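FAD-binding oxidoreductase (Gulosibacter chungangensis, PDB 7PBG) oxidises 4-alkylphenols, dehydrogenating 4-ethylphenol to 4-vinylphenol with a covalently attached FAD. Local coordinates at residues 29-34 and 57-62; 112-117 and 128-133; 261-266 and 431-436. All coordinates share one frame; numbering follows the deposited sequence.

Interaction 1 of 3, residues 29-34 and 57-62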
loop_
_atom_site.group_PDB
_atom_site.type_symbol
_atom_site.label_atom_id
_atom_site.label_comp_id
_atom_site.label_asym_id
_atom_site.label_seq_id
_atom_site.Cartn_x
_atom_site.Cartn_y
_atom_site.Cartn_z
ATOM N N GLU A 29 0.783 -20.516 34.778
ATOM C CA GLU A 29 0.378 -21.544 33.778
ATOM C C GLU A 29 0.620 -21.051 32.336
ATOM O O GLU A 29 0.541 -21.897 31.419
ATOM C CB GLU A 29 -1.076 -21.982 33.944
ATOM C CG GLU A 29 -2.098 -20.867 33.762
ATOM C CD GLU A 29 -2.657 -20.196 35.019
ATOM O OE1 GLU A 29 -1.862 -19.610 35.833
ATOM O OE2 GLU A 29 -3.892 -20.255 35.191
ATOM N N TYR A 30 0.916 -19.762 32.133
ATOM C CA TYR A 30 1.097 -19.178 30.774
ATOM C C TYR A 30 2.546 -18.757 30.509
ATOM O O TYR A 30 2.860 -18.164 29.442
ATOM C CB TYR A 30 0.147 -18.009 30.564
ATOM C CG TYR A 30 -1.288 -18.361 30.835
ATOM C CD1 TYR A 30 -1.938 -19.253 30.016
ATOM C CD2 TYR A 30 -1.990 -17.759 31.862
ATOM C CE1 TYR A 30 -3.264 -19.596 30.226
ATOM C CE2 TYR A 30 -3.320 -18.085 32.088
ATOM C CZ TYR A 30 -3.958 -18.986 31.251
ATOM O OH TYR A 30 -5.264 -19.349 31.443
ATOM N N VAL A 31 3.451 -19.047 31.448
ATOM C CA VAL A 31 4.897 -18.731 31.320
ATOM C C VAL A 31 5.650 -20.064 31.453
ATOM O O VAL A 31 5.621 -20.640 32.551
ATOM C CB VAL A 31 5.304 -17.704 32.392
ATOM C CG1 VAL A 31 6.800 -17.428 32.400
ATOM C CG2 VAL A 31 4.495 -16.429 32.263
ATOM N N ARG A 32 6.229 -20.573 30.365
ATOM C CA ARG A 32 6.783 -21.951 30.298
ATOM C C ARG A 32 8.285 -21.892 30.031
ATOM O O ARG A 32 8.735 -21.184 29.073
ATOM C CB ARG A 32 6.020 -22.753 29.244
ATOM C CG ARG A 32 4.525 -22.816 29.541
ATOM C CD ARG A 32 4.205 -23.584 30.816
ATOM N NE ARG A 32 3.932 -24.979 30.538
ATOM C CZ ARG A 32 4.478 -26.023 31.153
ATOM N NH1 ARG A 32 5.347 -25.865 32.139
ATOM N NH2 ARG A 32 4.137 -27.239 30.779
ATOM N N VAL A 33 9.063 -22.583 30.869
ATOM C CA VAL A 33 10.547 -22.644 30.725
ATOM C C VAL A 33 11.011 -24.097 30.573
ATOM O O VAL A 33 12.204 -24.287 30.349
ATOM C CB VAL A 33 11.269 -21.947 31.894
ATOM C CG1 VAL A 33 10.989 -20.447 31.921
ATOM C CG2 VAL A 33 10.908 -22.575 33.231
ATOM N N ASP A 34 10.110 -25.079 30.631
ATOM C CA ASP A 34 10.522 -26.499 30.535
ATOM C C ASP A 34 10.911 -26.832 29.093
ATOM O O ASP A 34 10.251 -26.336 28.150
ATOM C CB ASP A 34 9.416 -27.438 31.008
ATOM C CG ASP A 34 8.121 -27.178 30.269
ATOM O OD1 ASP A 34 7.575 -26.052 30.423
ATOM O OD2 ASP A 34 7.700 -28.077 29.496
ATOM N N ALA A 57 12.195 -19.414 26.657
ATOM C CA ALA A 57 10.914 -19.518 27.358
ATOM C C ALA A 57 9.846 -19.168 26.334
ATOM O O ALA A 57 10.177 -18.532 25.308
ATOM C CB ALA A 57 10.870 -18.592 28.547
ATOM N N VAL A 58 8.647 -19.605 26.622
ATOM C CA VAL A 58 7.474 -19.173 25.827
ATOM C C VAL A 58 6.401 -18.694 26.772
ATOM O O VAL A 58 6.177 -19.308 27.827
ATOM C CB VAL A 58 7.000 -20.264 24.853
ATOM C CG1 VAL A 58 6.463 -21.531 25.533
ATOM C CG2 VAL A 58 5.951 -19.683 23.941
ATOM N N ILE A 59 5.746 -17.607 26.373
ATOM C CA ILE A 59 4.630 -17.015 27.136
ATOM C C ILE A 59 3.421 -16.993 26.208
ATOM O O ILE A 59 3.558 -16.619 25.037
ATOM C CB ILE A 59 4.980 -15.604 27.625
ATOM C CG1 ILE A 59 6.263 -15.590 28.456
ATOM C CG2 ILE A 59 3.791 -15.010 28.360
ATOM C CD1 ILE A 59 6.711 -14.210 28.898
ATOM N N TRP A 60 2.283 -17.341 26.770
ATOM C CA TRP A 60 0.973 -17.331 26.100
ATOM C C TRP A 60 0.161 -16.181 26.657
ATOM O O TRP A 60 -0.650 -16.343 27.573
ATOM C CB TRP A 60 0.311 -18.685 26.358
ATOM C CG TRP A 60 1.076 -19.812 25.760
ATOM C CD1 TRP A 60 1.643 -19.860 24.527
ATOM C CD2 TRP A 60 1.338 -21.086 26.370
ATOM N NE1 TRP A 60 2.228 -21.082 24.316
ATOM C CE2 TRP A 60 2.061 -21.856 25.425
ATOM C CE3 TRP A 60 1.015 -21.649 27.609
ATOM C CZ2 TRP A 60 2.505 -23.147 25.693
ATOM C CZ3 TRP A 60 1.436 -22.939 27.867
ATOM C CH2 TRP A 60 2.145 -23.674 26.910
ATOM N N PRO A 61 0.332 -14.957 26.130
ATOM C CA PRO A 61 -0.482 -13.857 26.576
ATOM C C PRO A 61 -1.957 -14.001 26.199
ATOM O O PRO A 61 -2.248 -14.579 25.151
ATOM C CB PRO A 61 0.106 -12.604 25.909
ATOM C CG PRO A 61 1.184 -13.080 24.977
ATOM C CD PRO A 61 1.300 -14.585 25.088
ATOM N N GLY A 62 -2.820 -13.466 27.063
ATOM C CA GLY A 62 -4.278 -13.653 26.993
ATOM C C GLY A 62 -4.998 -12.456 26.411
ATOM O O GLY A 62 -6.215 -12.587 26.164
#
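Pairing of Val31 with Ile59 and of Arg32 with Val58 adds a short outer strand, antiparallel, to a four-stranded mixed sheet of the FAD-binding (PCMH-type) fold. The ladder rests on three backbone hydrogen bonds. Arg32 N gives to Val58 O at 2.8 Å, Val58 N returns one to Arg32 O at 2.9 Å, and beyond the non-hydrogen-bonded pair Val31–Ile59, Trp60 N reaches Tyr30 O with an N-H...O angle of 165°. Tyr30 O also takes a CA-H...O contact from Ile59 CA at 3.1 Å, a second donor on the same carbonyl. Val31 and Ile59 face helix 12-26, where both meet Phe22; on the Arg32–Val58 face, both side chains touch Thr37 of helix 35-39.

Trp60 carries the side-chain part of the contact. Its CG stands anti to the carbonyl carbon (chi1 -63°), and the six-membered part of the indole reaches over to the 29-34 segment, with CZ3 3.8 Å from Glu29 O near the ring plane. The bent Arg32 chain approaches that same part obliquely, guanidinium and indole planes being 67° apart, so this is no parallel stack. Trp60 NE1 turns to Tyr41 OH, while Lys109 makes a cation-pi contact with the indole. Arg110 does the same with the Tyr30 ring and also bonds Trp60 O, tying the outer turn to the loop after strand 103-106. Within the two segments the indole is met by aliphatic carbon: Arg32 CG lies 3.5 Å from Trp60 CZ3.

Interaction 2 of 3, residues 112-117 and 128-133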
loop_
_atom_site.group_PDB
_atom_site.type_symbol
_atom_site.label_atom_id
_atom_site.label_comp_id
_atom_site.label_asym_id
_atom_site.label_seq_id
_atom_site.Cartn_x
_atom_site.Cartn_y
_atom_site.Cartn_z
ATOM N N ASN A 112 -7.185 -15.553 19.821
ATOM C CA ASN A 112 -7.461 -16.363 18.617
ATOM C C ASN A 112 -8.867 -16.138 18.075
ATOM O O ASN A 112 -9.284 -16.963 17.252
ATOM C CB ASN A 112 -7.137 -17.829 18.859
ATOM C CG ASN A 112 -8.048 -18.424 19.921
ATOM O OD1 ASN A 112 -8.946 -17.739 20.433
ATOM N ND2 ASN A 112 -7.839 -19.693 20.233
ATOM N N ARG A 113 -9.501 -15.018 18.396
ATOM C CA ARG A 113 -10.890 -14.731 17.952
ATOM C C ARG A 113 -10.921 -13.999 16.607
ATOM O O ARG A 113 -10.136 -13.041 16.351
ATOM C CB ARG A 113 -11.659 -13.967 19.042
ATOM C CG ARG A 113 -11.895 -14.807 20.297
ATOM C CD ARG A 113 -13.315 -14.835 20.793
ATOM N NE ARG A 113 -13.823 -13.541 21.230
ATOM C CZ ARG A 113 -13.511 -12.903 22.376
ATOM N NH1 ARG A 113 -12.704 -13.466 23.260
ATOM N NH2 ARG A 113 -14.072 -11.737 22.673
ATOM N N VAL A 114 -11.907 -14.389 15.798
ATOM C CA VAL A 114 -12.457 -13.503 14.759
ATOM C C VAL A 114 -13.416 -12.538 15.456
ATOM O O VAL A 114 -14.388 -13.039 16.141
ATOM C CB VAL A 114 -13.171 -14.331 13.682
ATOM C CG1 VAL A 114 -13.864 -13.428 12.692
ATOM C CG2 VAL A 114 -12.223 -15.329 13.035
ATOM N N LEU A 115 -13.202 -11.240 15.312
ATOM C CA LEU A 115 -13.976 -10.222 16.066
ATOM C C LEU A 115 -15.091 -9.621 15.233
ATOM O O LEU A 115 -15.993 -9.020 15.822
ATOM C CB LEU A 115 -13.034 -9.153 16.594
ATOM C CG LEU A 115 -12.023 -9.713 17.574
ATOM C CD1 LEU A 115 -11.066 -8.658 17.963
ATOM C CD2 LEU A 115 -12.685 -10.283 18.820
ATOM N N GLU A 116 -15.006 -9.721 13.913
ATOM C CA GLU A 116 -15.993 -9.077 13.031
ATOM C C GLU A 116 -15.899 -9.765 11.679
ATOM O O GLU A 116 -14.794 -9.950 11.177
ATOM C CB GLU A 116 -15.771 -7.575 12.925
ATOM C CG GLU A 116 -16.827 -6.870 12.077
ATOM C CD GLU A 116 -16.793 -5.353 12.107
ATOM O OE1 GLU A 116 -15.846 -4.818 12.669
ATOM O OE2 GLU A 116 -17.756 -4.720 11.574
ATOM N N ILE A 117 -17.044 -9.942 11.056
ATOM C CA ILE A 117 -17.186 -10.278 9.618
ATOM C C ILE A 117 -18.252 -9.328 9.080
ATOM O O ILE A 117 -19.454 -9.537 9.281
ATOM C CB ILE A 117 -17.544 -11.734 9.402
ATOM C CG1 ILE A 117 -16.499 -12.676 10.003
ATOM C CG2 ILE A 117 -17.790 -12.026 7.931
ATOM C CD1 ILE A 117 -17.044 -14.061 10.150
ATOM N N PRO A 128 -4.359 -12.555 16.519
ATOM C CA PRO A 128 -3.220 -13.277 15.974
ATOM C C PRO A 128 -3.445 -14.759 15.644
ATOM O O PRO A 128 -2.922 -15.251 14.685
ATOM C CB PRO A 128 -2.148 -13.098 17.057
ATOM C CG PRO A 128 -2.519 -11.810 17.721
ATOM C CD PRO A 128 -4.036 -11.753 17.721
ATOM N N GLY A 129 -4.204 -15.484 16.468
ATOM C CA GLY A 129 -4.279 -16.935 16.361
ATOM C C GLY A 129 -5.271 -17.402 15.319
ATOM O O GLY A 129 -5.388 -18.646 15.129
ATOM N N VAL A 130 -5.970 -16.483 14.648
ATOM C CA VAL A 130 -6.914 -16.910 13.583
ATOM C C VAL A 130 -6.116 -17.379 12.364
ATOM O O VAL A 130 -5.328 -16.589 11.788
ATOM C CB VAL A 130 -7.877 -15.804 13.143
ATOM C CG1 VAL A 130 -8.806 -16.304 12.048
ATOM C CG2 VAL A 130 -8.683 -15.227 14.312
ATOM N N ASP A 131 -6.312 -18.635 11.977
ATOM C CA ASP A 131 -5.654 -19.236 10.803
ATOM C C ASP A 131 -6.644 -19.193 9.652
ATOM O O ASP A 131 -7.806 -18.820 9.844
ATOM C CB ASP A 131 -5.066 -20.629 11.044
ATOM C CG ASP A 131 -6.021 -21.684 11.543
ATOM O OD1 ASP A 131 -7.249 -21.476 11.442
ATOM O OD2 ASP A 131 -5.525 -22.738 11.965
ATOM N N TYR A 132 -6.155 -19.547 8.474
ATOM C CA TYR A 132 -6.993 -19.445 7.259
ATOM C C TYR A 132 -8.159 -20.395 7.437
ATOM O O TYR A 132 -9.281 -20.062 7.035
ATOM C CB TYR A 132 -6.167 -19.780 6.032
ATOM C CG TYR A 132 -5.144 -18.729 5.702
ATOM C CD1 TYR A 132 -5.497 -17.405 5.504
ATOM C CD2 TYR A 132 -3.805 -19.044 5.756
ATOM C CE1 TYR A 132 -4.529 -16.481 5.127
ATOM C CE2 TYR A 132 -2.829 -18.107 5.468
ATOM C CZ TYR A 132 -3.191 -16.798 5.224
ATOM O OH TYR A 132 -2.258 -15.821 4.913
ATOM N N LYS A 133 -7.917 -21.579 7.986
ATOM C CA LYS A 133 -9.023 -22.564 8.189
ATOM C C LYS A 133 -10.138 -21.919 9.024
ATOM O O LYS A 133 -11.311 -21.950 8.614
ATOM C CB LYS A 133 -8.517 -23.841 8.857
ATOM C CG LYS A 133 -9.589 -24.864 9.207
ATOM C CD LYS A 133 -8.970 -26.199 9.628
ATOM C CE LYS A 133 -9.983 -27.221 10.094
ATOM N NZ LYS A 133 -10.263 -27.044 11.537
#
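The peptide plane joining Arg113 to Val114 is the flat group that Val130 meets: the methyl CG2 of Val130 sits over one face of it, roughly over the C=O bond, with Arg113 O 3.3 Å from Val130 CG2. The preceding carbonyl passes alongside the same methyl, Asn112 O lying 3.5 Å from Val130 CG2. The carboxamide of Asn112 leads away from the contact, leaving its CB to do the touching. This crossing belongs to the FAD-binding domain. The chain enters the hairpin of strands 114-118 and 123-126, leaves it, and passes back beside its own entry before helix 132-142, for which Asp131 is the N-cap.

No hydrogen bond crosses between the two segments; what passes directly between them is van der Waals contact. Gly129 has no side chain, and its CA comes within 3.9 Å of Asn112 CA, a separation closer than in an ordinary strand pair. Backbone bonds of Gly129 with Met111 and of Arg113 with Glu127 fix the crossing from just outside the segments.

Val130 is buried, and its CG1 stands anti to the backbone N (chi1 180°), which puts CG2 over the peptide, with both methyls close to Val114 CG2. The two valines cross at about a right angle, and each also packs on Leu135 of helix 132-142, so the hairpin strand and the helix share one apolar patch. Pro128 O accepts a hydrogen bond from Ser157, an FAD-binding residue, which links the turn to the cofactor site. Across the valine pair, Val114 CG2 and Val130 CG1 are 3.7 Å apart.

Interaction 3 of 3, residues 261-266 and 431-436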
loop_
_atom_site.group_PDB
_atom_site.type_symbol
_atom_site.label_atom_id
_atom_site.label_comp_id
_atom_site.label_asym_id
_atom_site.label_seq_id
_atom_site.Cartn_x
_atom_site.Cartn_y
_atom_site.Cartn_z
ATOM N N THR A 261 4.201 -15.036 -22.472
ATOM C CA THR A 261 2.761 -15.082 -22.809
ATOM C C THR A 261 1.924 -14.542 -21.637
ATOM O O THR A 261 0.918 -13.815 -21.857
ATOM C CB THR A 261 2.292 -16.488 -23.197
ATOM O OG1 THR A 261 3.092 -16.889 -24.309
ATOM C CG2 THR A 261 0.828 -16.561 -23.574
ATOM N N THR A 262 2.358 -14.842 -20.429
ATOM C CA THR A 262 1.641 -14.512 -19.176
ATOM C C THR A 262 1.581 -12.982 -18.978
ATOM O O THR A 262 0.533 -12.457 -18.693
ATOM C CB THR A 262 2.304 -15.186 -17.967
ATOM O OG1 THR A 262 2.325 -16.606 -18.150
ATOM C CG2 THR A 262 1.582 -14.782 -16.708
ATOM N N LEU A 263 2.706 -12.281 -19.153
ATOM C CA LEU A 263 2.841 -10.876 -18.744
ATOM C C LEU A 263 1.707 -10.061 -19.373
ATOM O O LEU A 263 1.007 -9.363 -18.659
ATOM C CB LEU A 263 4.216 -10.350 -19.169
ATOM C CG LEU A 263 4.416 -8.861 -18.941
ATOM C CD1 LEU A 263 4.330 -8.506 -17.475
ATOM C CD2 LEU A 263 5.736 -8.434 -19.528
ATOM N N PRO A 264 1.535 -10.022 -20.713
ATOM C CA PRO A 264 0.541 -9.126 -21.306
ATOM C C PRO A 264 -0.903 -9.513 -20.950
ATOM O O PRO A 264 -1.752 -8.625 -21.038
ATOM C CB PRO A 264 0.800 -9.215 -22.818
ATOM C CG PRO A 264 1.489 -10.550 -22.976
ATOM C CD PRO A 264 2.369 -10.641 -21.752
ATOM N N LEU A 265 -1.134 -10.779 -20.564
ATOM C CA LEU A 265 -2.461 -11.246 -20.125
ATOM C C LEU A 265 -2.767 -10.853 -18.684
ATOM O O LEU A 265 -3.932 -10.900 -18.303
ATOM C CB LEU A 265 -2.554 -12.760 -20.247
ATOM C CG LEU A 265 -2.432 -13.295 -21.668
ATOM C CD1 LEU A 265 -2.318 -14.793 -21.601
ATOM C CD2 LEU A 265 -3.585 -12.806 -22.558
ATOM N N ARG A 266 -1.735 -10.583 -17.887
ATOM C CA ARG A 266 -1.862 -10.266 -16.457
ATOM C C ARG A 266 -1.761 -8.759 -16.182
ATOM O O ARG A 266 -2.376 -8.289 -15.230
ATOM C CB ARG A 266 -0.740 -10.989 -15.716
ATOM C CG ARG A 266 -0.675 -10.634 -14.240
ATOM C CD ARG A 266 -1.967 -11.088 -13.540
ATOM N NE ARG A 266 -1.878 -10.606 -12.172
ATOM C CZ ARG A 266 -2.894 -10.192 -11.433
ATOM N NH1 ARG A 266 -4.113 -10.128 -11.951
ATOM N NH2 ARG A 266 -2.662 -9.696 -10.228
ATOM N N PHE A 431 7.401 -19.954 -10.708
ATOM C CA PHE A 431 7.605 -18.574 -11.198
ATOM C C PHE A 431 6.240 -17.922 -11.241
ATOM O O PHE A 431 5.268 -18.567 -11.585
ATOM C CB PHE A 431 8.254 -18.534 -12.570
ATOM C CG PHE A 431 9.705 -18.916 -12.606
ATOM C CD1 PHE A 431 10.705 -17.949 -12.528
ATOM C CD2 PHE A 431 10.051 -20.245 -12.631
ATOM C CE1 PHE A 431 12.035 -18.334 -12.537
ATOM C CE2 PHE A 431 11.383 -20.622 -12.629
ATOM C CZ PHE A 431 12.370 -19.664 -12.605
ATOM N N ILE A 432 6.180 -16.665 -10.825
ATOM C CA ILE A 432 4.902 -15.891 -10.816
ATOM C C ILE A 432 5.243 -14.502 -11.357
ATOM O O ILE A 432 6.213 -13.881 -10.838
ATOM C CB ILE A 432 4.312 -15.821 -9.396
ATOM C CG1 ILE A 432 4.000 -17.190 -8.792
ATOM C CG2 ILE A 432 3.093 -14.907 -9.385
ATOM C CD1 ILE A 432 3.793 -17.140 -7.298
ATOM N N ILE A 433 4.463 -14.030 -12.322
ATOM C CA ILE A 433 4.315 -12.564 -12.550
ATOM C C ILE A 433 3.134 -12.072 -11.677
ATOM O O ILE A 433 2.017 -12.475 -11.922
ATOM C CB ILE A 433 4.166 -12.283 -14.049
ATOM C CG1 ILE A 433 5.461 -12.657 -14.779
ATOM C CG2 ILE A 433 3.824 -10.814 -14.275
ATOM C CD1 ILE A 433 5.281 -12.796 -16.251
ATOM N N GLY A 434 3.409 -11.259 -10.653
ATOM C CA GLY A 434 2.381 -10.714 -9.758
ATOM C C GLY A 434 1.496 -9.776 -10.506
ATOM O O GLY A 434 0.327 -10.052 -10.651
ATOM N N LEU A 435 2.062 -8.668 -10.975
ATOM C CA LEU A 435 1.375 -7.738 -11.893
ATOM C C LEU A 435 2.437 -7.159 -12.844
ATOM O O LEU A 435 2.321 -7.387 -14.063
ATOM C CB LEU A 435 0.652 -6.657 -11.091
ATOM C CG LEU A 435 -0.334 -5.848 -11.922
ATOM C CD1 LEU A 435 -1.430 -6.740 -12.459
ATOM C CD2 LEU A 435 -0.929 -4.671 -11.151
ATOM N N ARG A 436 3.516 -6.589 -12.298
ATOM C CA ARG A 436 4.642 -6.075 -13.122
ATOM C C ARG A 436 5.965 -6.685 -12.693
ATOM O O ARG A 436 6.954 -6.412 -13.374
ATOM C CB ARG A 436 4.789 -4.557 -12.976
ATOM C CG ARG A 436 3.579 -3.775 -13.455
ATOM C CD ARG A 436 3.618 -2.315 -13.012
ATOM N NE ARG A 436 2.661 -1.543 -13.770
ATOM C CZ ARG A 436 1.362 -1.478 -13.559
ATOM N NH1 ARG A 436 0.790 -2.137 -12.574
ATOM N NH2 ARG A 436 0.606 -0.749 -14.362
#
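The last turns of helix 255-266 lie over the end of strand 426-433, with segment axes 9.2 Å apart at closest approach and crossing at -33°, and with Leu263 CA 6.6 Å from Ile433 CA. This is helix-on-sheet packing on the eight-stranded antiparallel sheet of the C-terminal part of the oxidase fold.

Ile433 points its side chain at the helix, its CD1 fitting beside Leu263 CB at 4.0 Å and near Thr262 CB. Arg266, its chain bent at chi2 (63°), brings its guanidinium to the turn leading into strand 438-447. There NE and NH2 clasp a single acceptor side-on: Arg266 NE to Gly434 O is 2.7 Å, and Arg266 NH2 to Gly434 O is 3.0 Å and more bent, with an N-H...O angle of 137°. The oxygen lies in the guanidinium plane. Leu435 CD1 sits over one face of that group, 3.9 Å from Arg266 CZ, while Arg266 NH1 bonds Leu272 O.

Leu435 also packs on Trp178 of the second subunit, and Arg436 bonds Ala122 O and Tyr172 OH of that subunit. Leu435 O is buried without a partner. Arg266, by contrast, has each nitrogen of its buried guanidinium bonded to a backbone carbonyl, which would hold the turn that borders the dimer interface.

In the fold
The three contacts follow one another along the chain and touch nowhere. Interactions 1 and 2 belong to the FAD-binding half, their centres 21 Å apart and nearest atoms about 7 Å apart; interaction 3 lies across the chain's centre from interaction 1, with centres 45 Å apart. The cofactor runs between the halves: Gly129 of interaction 2 is about 8 Å from FAD, Val58 of interaction 1 about 12 Å, and Gly434 of interaction 3 about 13 Å. At these distances none of the three residues contacts the cofactor. The dimer adds another relation, since the 431-436 segment meets the second subunit at the hairpin loop that follows that subunit's own 114-118 strand.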